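Local coordinates for prenyltransference for protein (Lavandula lanata, PDB 5HC8) that catalyses the head-to-middle condensation of two dimethylallyl diphosphate molecules to lavandulyl diphosphate, a branched monoterpene precursor, at residues M81-V92 and L113-A124. Sequence-based numbering, arbitrary orientation.
Sequences MRIYEDFLRSDV and LPEYLQDAISYA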
ATOM      1  N   MET A  81      -2.819  24.773   8.779  1.00 34.77           N
ATOM      2  CA  MET A  81      -1.637  25.401   8.230  1.00 34.21           C
ATOM      3  C   MET A  81      -0.956  26.265   9.284  1.00 35.17           C
ATOM      4  O   MET A  81       0.258  26.327   9.362  1.00 37.46           O
ATOM      5  CB  MET A  81      -1.983  26.308   7.034  1.00 39.21           C
ATOM      6  CG  MET A  81      -2.580  25.688   5.772  1.00 41.98           C
ATOM      7  SD  MET A  81      -1.613  24.354   5.124  1.00 41.69           S
ATOM      8  CE  MET A  81      -2.560  24.036   3.638  1.00 43.69           C
ATOM      9  N   ARG A  82      -1.742  26.982  10.074  1.00 40.94           N
ATOM     10  CA  ARG A  82      -1.177  27.914  11.070  1.00 40.89           C
ATOM     11  C   ARG A  82      -0.484  27.143  12.221  1.00 36.92           C
ATOM     12  O   ARG A  82       0.590  27.487  12.679  1.00 36.84           O
ATOM     13  CB  ARG A  82      -2.337  28.810  11.584  1.00 50.21           C
ATOM     14  CG  ARG A  82      -2.062  30.284  11.715  1.00 57.78           C
ATOM     15  CD  ARG A  82      -2.173  31.040  10.395  1.00 63.35           C
ATOM     16  NE  ARG A  82      -0.911  31.762  10.165  1.00 69.50           N
ATOM     17  CZ  ARG A  82      -0.717  32.782   9.320  1.00 75.75           C
ATOM     18  NH1 ARG A  82      -1.713  33.283   8.589  1.00 77.00           N
ATOM     19  NH2 ARG A  82       0.504  33.311   9.210  1.00 72.92           N
ATOM     20  N   ILE A  83      -1.110  26.058  12.655  1.00 35.10           N
ATOM     21  CA  ILE A  83      -0.569  25.215  13.667  1.00 35.17           C
ATOM     22  C   ILE A  83       0.729  24.623  13.210  1.00 36.27           C
ATOM     23  O   ILE A  83       1.654  24.484  14.029  1.00 35.42           O
ATOM     24  CB  ILE A  83      -1.498  24.056  13.938  1.00 42.71           C
ATOM     25  CG1 ILE A  83      -2.660  24.514  14.775  1.00 49.99           C
ATOM     26  CG2 ILE A  83      -0.782  23.007  14.739  1.00 48.86           C
ATOM     27  CD1 ILE A  83      -3.606  23.346  15.022  1.00 62.24           C
ATOM     28  N   TYR A  84       0.810  24.271  11.918  1.00 36.58           N
ATOM     29  CA  TYR A  84       2.047  23.693  11.406  1.00 35.04           C
ATOM     30  C   TYR A  84       3.154  24.746  11.356  1.00 37.15           C
ATOM     31  O   TYR A  84       4.313  24.433  11.580  1.00 36.24           O
ATOM     32  CB  TYR A  84       1.859  22.944  10.054  1.00 34.78           C
ATOM     33  CG  TYR A  84       0.896  21.766  10.195  1.00 38.19           C
ATOM     34  CD1 TYR A  84       0.726  21.133  11.428  1.00 39.32           C
ATOM     35  CD2 TYR A  84       0.112  21.328   9.135  1.00 38.86           C
ATOM     36  CE1 TYR A  84      -0.162  20.114  11.580  1.00 42.46           C
ATOM     37  CE2 TYR A  84      -0.773  20.285   9.307  1.00 37.47           C
ATOM     38  CZ  TYR A  84      -0.885  19.703  10.523  1.00 36.65           C
ATOM     39  OH  TYR A  84      -1.753  18.647  10.776  1.00 57.10           O
ATOM     40  N   GLU A  85       2.808  25.981  11.021  1.00 38.54           N
ATOM     41  CA  GLU A  85       3.803  27.046  11.033  1.00 42.18           C
ATOM     42  C   GLU A  85       4.368  27.217  12.429  1.00 33.95           C
ATOM     43  O   GLU A  85       5.558  27.325  12.653  1.00 41.13           O
ATOM     44  CB  GLU A  85       3.157  28.359  10.619  1.00 44.55           C
ATOM     45  CG  GLU A  85       4.165  29.513  10.661  1.00 49.14           C
ATOM     46  CD  GLU A  85       3.537  30.866  10.333  1.00 49.09           C
ATOM     47  OE1 GLU A  85       4.211  31.705   9.713  1.00 55.51           O
ATOM     48  OE2 GLU A  85       2.368  31.063  10.656  1.00 46.42           O
ATOM     49  N   ASP A  86       3.479  27.283  13.377  1.00 40.11           N
ATOM     50  CA  ASP A  86       3.876  27.402  14.751  1.00 39.33           C
ATOM     51  C   ASP A  86       4.743  26.221  15.174  1.00 43.88           C
ATOM     52  O   ASP A  86       5.723  26.414  15.916  1.00 43.32           O
ATOM     53  CB  ASP A  86       2.612  27.518  15.603  1.00 44.12           C
ATOM     54  CG  ASP A  86       2.891  27.514  17.077  1.00 57.73           C
ATOM     55  OD1 ASP A  86       3.571  28.443  17.549  1.00 67.68           O
ATOM     56  OD2 ASP A  86       2.411  26.596  17.777  1.00 66.38           O
ATOM     57  N   PHE A  87       4.399  24.987  14.735  1.00 39.40           N
ATOM     58  CA  PHE A  87       5.174  23.798  15.141  1.00 37.31           C
ATOM     59  C   PHE A  87       6.630  23.884  14.646  1.00 32.44           C
ATOM     60  O   PHE A  87       7.580  23.597  15.389  1.00 37.98           O
ATOM     61  CB  PHE A  87       4.472  22.490  14.657  1.00 37.45           C
ATOM     62  CG  PHE A  87       5.378  21.274  14.649  1.00 32.85           C
ATOM     63  CD1 PHE A  87       5.635  20.561  15.822  1.00 30.91           C
ATOM     64  CD2 PHE A  87       5.955  20.850  13.473  1.00 32.30           C
ATOM     65  CE1 PHE A  87       6.457  19.445  15.821  1.00 29.92           C
ATOM     66  CE2 PHE A  87       6.791  19.728  13.449  1.00 31.13           C
ATOM     67  CZ  PHE A  87       7.046  19.033  14.618  1.00 28.62           C
ATOM     68  N   LEU A  88       6.770  24.296  13.400  1.00 31.27           N
ATOM     69  CA  LEU A  88       8.018  24.474  12.690  1.00 38.53           C
ATOM     70  C   LEU A  88       8.828  25.651  13.262  1.00 48.73           C
ATOM     71  O   LEU A  88      10.078  25.629  13.311  1.00 44.81           O
ATOM     72  CB  LEU A  88       7.737  24.744  11.176  1.00 38.22           C
ATOM     73  CG  LEU A  88       7.187  23.575  10.355  1.00 42.65           C
ATOM     74  CD1 LEU A  88       6.887  23.977   8.909  1.00 45.43           C
ATOM     75  CD2 LEU A  88       8.168  22.412  10.345  1.00 44.64           C
ATOM     76  N   ARG A  89       8.102  26.670  13.698  1.00 48.66           N
ATOM     77  CA  ARG A  89       8.744  27.825  14.300  1.00 58.17           C
ATOM     78  C   ARG A  89       9.270  27.622  15.741  1.00 53.56           C
ATOM     79  O   ARG A  89      10.353  28.104  16.041  1.00 55.00           O
ATOM     80  CB  ARG A  89       7.871  29.078  14.103  1.00 56.90           C
ATOM     81  CG  ARG A  89       8.067  29.576  12.690  1.00 59.69           C
ATOM     82  CD  ARG A  89       7.270  30.813  12.320  1.00 69.78           C
ATOM     83  NE  ARG A  89       8.108  31.879  11.771  1.00 81.95           N
ATOM     84  CZ  ARG A  89       8.938  31.802  10.712  1.00 98.55           C
ATOM     85  NH1 ARG A  89       9.086  30.685  10.013  1.00 93.96           N
ATOM     86  NH2 ARG A  89       9.653  32.873  10.346  1.00107.59           N
ATOM     87  N   SER A  90       8.559  26.884  16.591  1.00 44.64           N
ATOM     88  CA  SER A  90       9.006  26.612  17.933  1.00 46.83           C
ATOM     89  C   SER A  90       9.635  25.218  18.092  1.00 46.45           C
ATOM     90  O   SER A  90      10.844  25.079  18.203  1.00 40.01           O
ATOM     91  CB  SER A  90       7.845  26.757  18.908  1.00 43.06           C
ATOM     92  OG  SER A  90       6.805  25.897  18.512  1.00 54.18           O
ATOM     93  N   ASP A  91       8.769  24.203  18.119  1.00 48.99           N
ATOM     94  CA  ASP A  91       9.156  22.822  18.426  1.00 42.10           C
ATOM     95  C   ASP A  91      10.257  22.341  17.517  1.00 34.47           C
ATOM     96  O   ASP A  91      11.240  21.783  17.977  1.00 34.80           O
ATOM     97  CB  ASP A  91       7.941  21.905  18.301  1.00 46.31           C
ATOM     98  CG  ASP A  91       6.908  22.198  19.332  1.00 50.34           C
ATOM     99  OD1 ASP A  91       7.191  23.060  20.206  1.00 53.77           O
ATOM    100  OD2 ASP A  91       5.834  21.555  19.315  1.00 42.94           O
ATOM    101  N   VAL A  92      10.117  22.550  16.222  1.00 35.33           N
ATOM    102  CA  VAL A  92      11.133  22.046  15.342  1.00 37.28           C
ATOM    103  C   VAL A  92      12.444  22.798  15.481  1.00 40.25           C
ATOM    104  O   VAL A  92      13.524  22.187  15.390  1.00 37.64           O
ATOM    105  CB  VAL A  92      10.712  22.046  13.870  1.00 35.73           C
ATOM    106  CG1 VAL A  92      11.885  21.710  12.984  1.00 36.83           C
ATOM    107  CG2 VAL A  92       9.627  21.021  13.670  1.00 39.62           C
ATOM    108  N   LEU A 113       0.950  25.100  -0.560  1.00 37.25           N
ATOM    109  CA  LEU A 113       0.785  25.613   0.795  1.00 38.60           C
ATOM    110  C   LEU A 113       0.855  27.155   0.826  1.00 42.06           C
ATOM    111  O   LEU A 113       1.422  27.742  -0.073  1.00 42.65           O
ATOM    112  CB  LEU A 113       1.877  25.065   1.698  1.00 37.29           C
ATOM    113  CG  LEU A 113       1.995  23.530   1.641  1.00 36.71           C
ATOM    114  CD1 LEU A 113       3.278  23.150   2.351  1.00 34.02           C
ATOM    115  CD2 LEU A 113       0.741  22.903   2.272  1.00 37.47           C
ATOM    116  N   PRO A 114       0.307  27.782   1.873  1.00 41.33           N
ATOM    117  CA  PRO A 114       0.517  29.215   2.094  1.00 45.07           C
ATOM    118  C   PRO A 114       1.994  29.596   2.149  1.00 46.31           C
ATOM    119  O   PRO A 114       2.845  28.892   2.781  1.00 38.42           O
ATOM    120  CB  PRO A 114      -0.106  29.475   3.464  1.00 45.22           C
ATOM    121  CG  PRO A 114      -0.916  28.286   3.812  1.00 46.61           C
ATOM    122  CD  PRO A 114      -0.581  27.172   2.866  1.00 41.87           C
ATOM    123  N   GLU A 115       2.300  30.752   1.559  1.00 47.18           N
ATOM    124  CA  GLU A 115       3.674  31.191   1.477  1.00 46.44           C
ATOM    125  C   GLU A 115       4.327  31.183   2.839  1.00 39.69           C
ATOM    126  O   GLU A 115       5.499  30.873   2.939  1.00 45.49           O
ATOM    127  CB  GLU A 115       3.796  32.606   0.885  1.00 57.86           C
ATOM    128  CG  GLU A 115       3.383  32.714  -0.575  1.00 70.68           C
ATOM    129  CD  GLU A 115       4.471  32.287  -1.541  1.00 82.91           C
ATOM    130  OE1 GLU A 115       5.598  31.972  -1.099  1.00 85.53           O
ATOM    131  OE2 GLU A 115       4.194  32.281  -2.761  1.00101.18           O
ATOM    132  N   TYR A 116       3.605  31.563   3.876  1.00 37.58           N
ATOM    133  CA  TYR A 116       4.188  31.578   5.181  1.00 38.39           C
ATOM    134  C   TYR A 116       4.650  30.199   5.681  1.00 42.41           C
ATOM    135  O   TYR A 116       5.552  30.094   6.542  1.00 44.29           O
ATOM    136  CB  TYR A 116       3.212  32.164   6.217  1.00 42.25           C
ATOM    137  CG  TYR A 116       1.933  31.398   6.504  1.00 47.48           C
ATOM    138  CD1 TYR A 116       1.917  30.299   7.381  1.00 52.11           C
ATOM    139  CD2 TYR A 116       0.723  31.801   5.943  1.00 50.06           C
ATOM    140  CE1 TYR A 116       0.731  29.620   7.670  1.00 44.88           C
ATOM    141  CE2 TYR A 116      -0.453  31.129   6.211  1.00 50.12           C
ATOM    142  CZ  TYR A 116      -0.452  30.037   7.076  1.00 47.55           C
ATOM    143  OH  TYR A 116      -1.642  29.381   7.300  1.00 44.64           O
ATOM    144  N   LEU A 117       3.949  29.160   5.230  1.00 45.41           N
ATOM    145  CA  LEU A 117       4.221  27.787   5.682  1.00 39.42           C
ATOM    146  C   LEU A 117       5.384  27.283   4.901  1.00 39.50           C
ATOM    147  O   LEU A 117       6.281  26.599   5.458  1.00 39.34           O
ATOM    148  CB  LEU A 117       3.020  26.882   5.463  1.00 37.29           C
ATOM    149  CG  LEU A 117       3.190  25.393   5.903  1.00 35.37           C
ATOM    150  CD1 LEU A 117       3.852  25.291   7.235  1.00 33.71           C
ATOM    151  CD2 LEU A 117       1.813  24.746   6.065  1.00 34.88           C
ATOM    152  N   GLN A 118       5.407  27.647   3.626  1.00 36.71           N
ATOM    153  CA  GLN A 118       6.564  27.398   2.809  1.00 39.32           C
ATOM    154  C   GLN A 118       7.864  28.029   3.322  1.00 45.02           C
ATOM    155  O   GLN A 118       8.967  27.460   3.159  1.00 40.64           O
ATOM    156  CB  GLN A 118       6.323  27.844   1.397  1.00 37.78           C
ATOM    157  CG  GLN A 118       5.205  27.127   0.701  1.00 39.00           C
ATOM    158  CD  GLN A 118       5.148  27.529  -0.760  1.00 44.94           C
ATOM    159  OE1 GLN A 118       6.152  27.466  -1.450  1.00 52.27           O
ATOM    160  NE2 GLN A 118       3.984  27.930  -1.239  1.00 46.00           N
ATOM    161  N   ASP A 119       7.720  29.196   3.937  1.00 47.25           N
ATOM    162  CA  ASP A 119       8.859  29.924   4.479  1.00 49.54           C
ATOM    163  C   ASP A 119       9.297  29.275   5.765  1.00 44.58           C
ATOM    164  O   ASP A 119      10.517  29.153   6.054  1.00 40.91           O
ATOM    165  CB  ASP A 119       8.461  31.395   4.788  1.00 58.19           C
ATOM    166  CG  ASP A 119       8.279  32.252   3.522  1.00 62.98           C
ATOM    167  OD1 ASP A 119       8.789  31.858   2.432  1.00 60.17           O
ATOM    168  OD2 ASP A 119       7.638  33.334   3.650  1.00 64.96           O
ATOM    169  N   ALA A 120       8.312  28.867   6.566  1.00 41.62           N
ATOM    170  CA  ALA A 120       8.640  28.171   7.813  1.00 42.22           C
ATOM    171  C   ALA A 120       9.382  26.820   7.604  1.00 38.38           C
ATOM    172  O   ALA A 120      10.325  26.469   8.349  1.00 39.08           O
ATOM    173  CB  ALA A 120       7.389  27.990   8.644  1.00 46.15           C
ATOM    174  N   ILE A 121       8.958  26.101   6.580  1.00 40.98           N
ATOM    175  CA  ILE A 121       9.620  24.888   6.111  1.00 40.27           C
ATOM    176  C   ILE A 121      11.052  25.245   5.673  1.00 38.42           C
ATOM    177  O   ILE A 121      11.997  24.670   6.181  1.00 36.73           O
ATOM    178  CB  ILE A 121       8.826  24.228   4.929  1.00 37.26           C
ATOM    179  CG1 ILE A 121       7.522  23.570   5.443  1.00 36.36           C
ATOM    180  CG2 ILE A 121       9.658  23.193   4.210  1.00 36.79           C
ATOM    181  CD1 ILE A 121       6.510  23.283   4.365  1.00 35.78           C
ATOM    182  N   SER A 122      11.204  26.206   4.757  1.00 39.49           N
ATOM    183  CA  SER A 122      12.550  26.652   4.340  1.00 41.55           C
ATOM    184  C   SER A 122      13.447  26.980   5.486  1.00 42.45           C
ATOM    185  O   SER A 122      14.611  26.609   5.497  1.00 43.02           O
ATOM    186  CB  SER A 122      12.467  27.889   3.435  1.00 46.23           C
ATOM    187  OG  SER A 122      12.215  27.448   2.103  1.00 48.10           O
ATOM    188  N   TYR A 123      12.904  27.648   6.480  1.00 44.54           N
ATOM    189  CA  TYR A 123      13.720  28.062   7.607  1.00 50.47           C
ATOM    190  C   TYR A 123      14.218  26.826   8.342  1.00 48.10           C
ATOM    191  O   TYR A 123      15.441  26.632   8.521  1.00 45.69           O
ATOM    192  CB  TYR A 123      12.928  29.008   8.538  1.00 53.94           C
ATOM    193  CG  TYR A 123      13.520  29.214   9.934  1.00 60.28           C
ATOM    194  CD1 TYR A 123      14.771  29.830  10.102  1.00 57.88           C
ATOM    195  CD2 TYR A 123      12.808  28.827  11.091  1.00 71.80           C
ATOM    196  CE1 TYR A 123      15.296  30.033  11.363  1.00 62.31           C
ATOM    197  CE2 TYR A 123      13.327  29.024  12.380  1.00 73.40           C
ATOM    198  CZ  TYR A 123      14.577  29.617  12.521  1.00 74.46           C
ATOM    199  OH  TYR A 123      15.118  29.824  13.798  1.00 72.79           O
ATOM    200  N   ALA A 124      13.285  25.950   8.726  1.00 44.10           N
ATOM    201  CA  ALA A 124      13.658  24.756   9.478  1.00 40.34           C
ATOM    202  C   ALA A 124      14.579  23.807   8.717  1.00 36.82           C
ATOM    203  O   ALA A 124      15.395  23.117   9.314  1.00 42.09           O
ATOM    204  CB  ALA A 124      12.415  24.015  10.009  1.00 42.01           C
TER
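R82 and Y116 make the outer layer of this helix pair, a worked example of cation-pi stacking over an apolar seam. The guanidinium lies flat on the phenol ring, planes 4° apart, with R82 CZ 3.6 Å from the ring centroid. R82 starts away from the neighbouring helix, and bends at chi2 and chi3 fold its end back over Y116. P114 CB lies over the rim of the opposite face. With chi1 at 65°, CG of Y116 sits between its backbone N and carbonyl carbon, which helps carry the ring across to helix 74-89. E85, extended, brings its carboxylate obliquely against the ring, OE2 being 3.4 Å from Y116 CD1. That same OE2 receives R82 NH2 at 3.3 Å on its syn side, a salt bridge that helps fix the guanidinium's rotation. Replacing Y116 by an alanine would probably leave the guanidinium without its aromatic platform and open a gap beside M81 and P114. Beneath, L117 is a knob among M81, Y84, E85 and L88: its CD2 meets M81 SD at 3.6 Å and its CD1 meets L88 CD1 at 3.7 Å. L88 CD1 also reaches I121 CG1 at 3.5 Å, while R89 brings the edge of its guanidinium to A120, NH1 3.4 Å from A120 CA. Deeper, L88, V92 and A124 rest on F104 of strand 103-107. The pair, crossing at 20°, lies against the six-stranded parallel sheet with flanking helices that is characteristic of the cis-prenyltransferase fold, with helix 74-89 contributing Y84 to the pocket of the bound 2-methylbuta-1,3-diene.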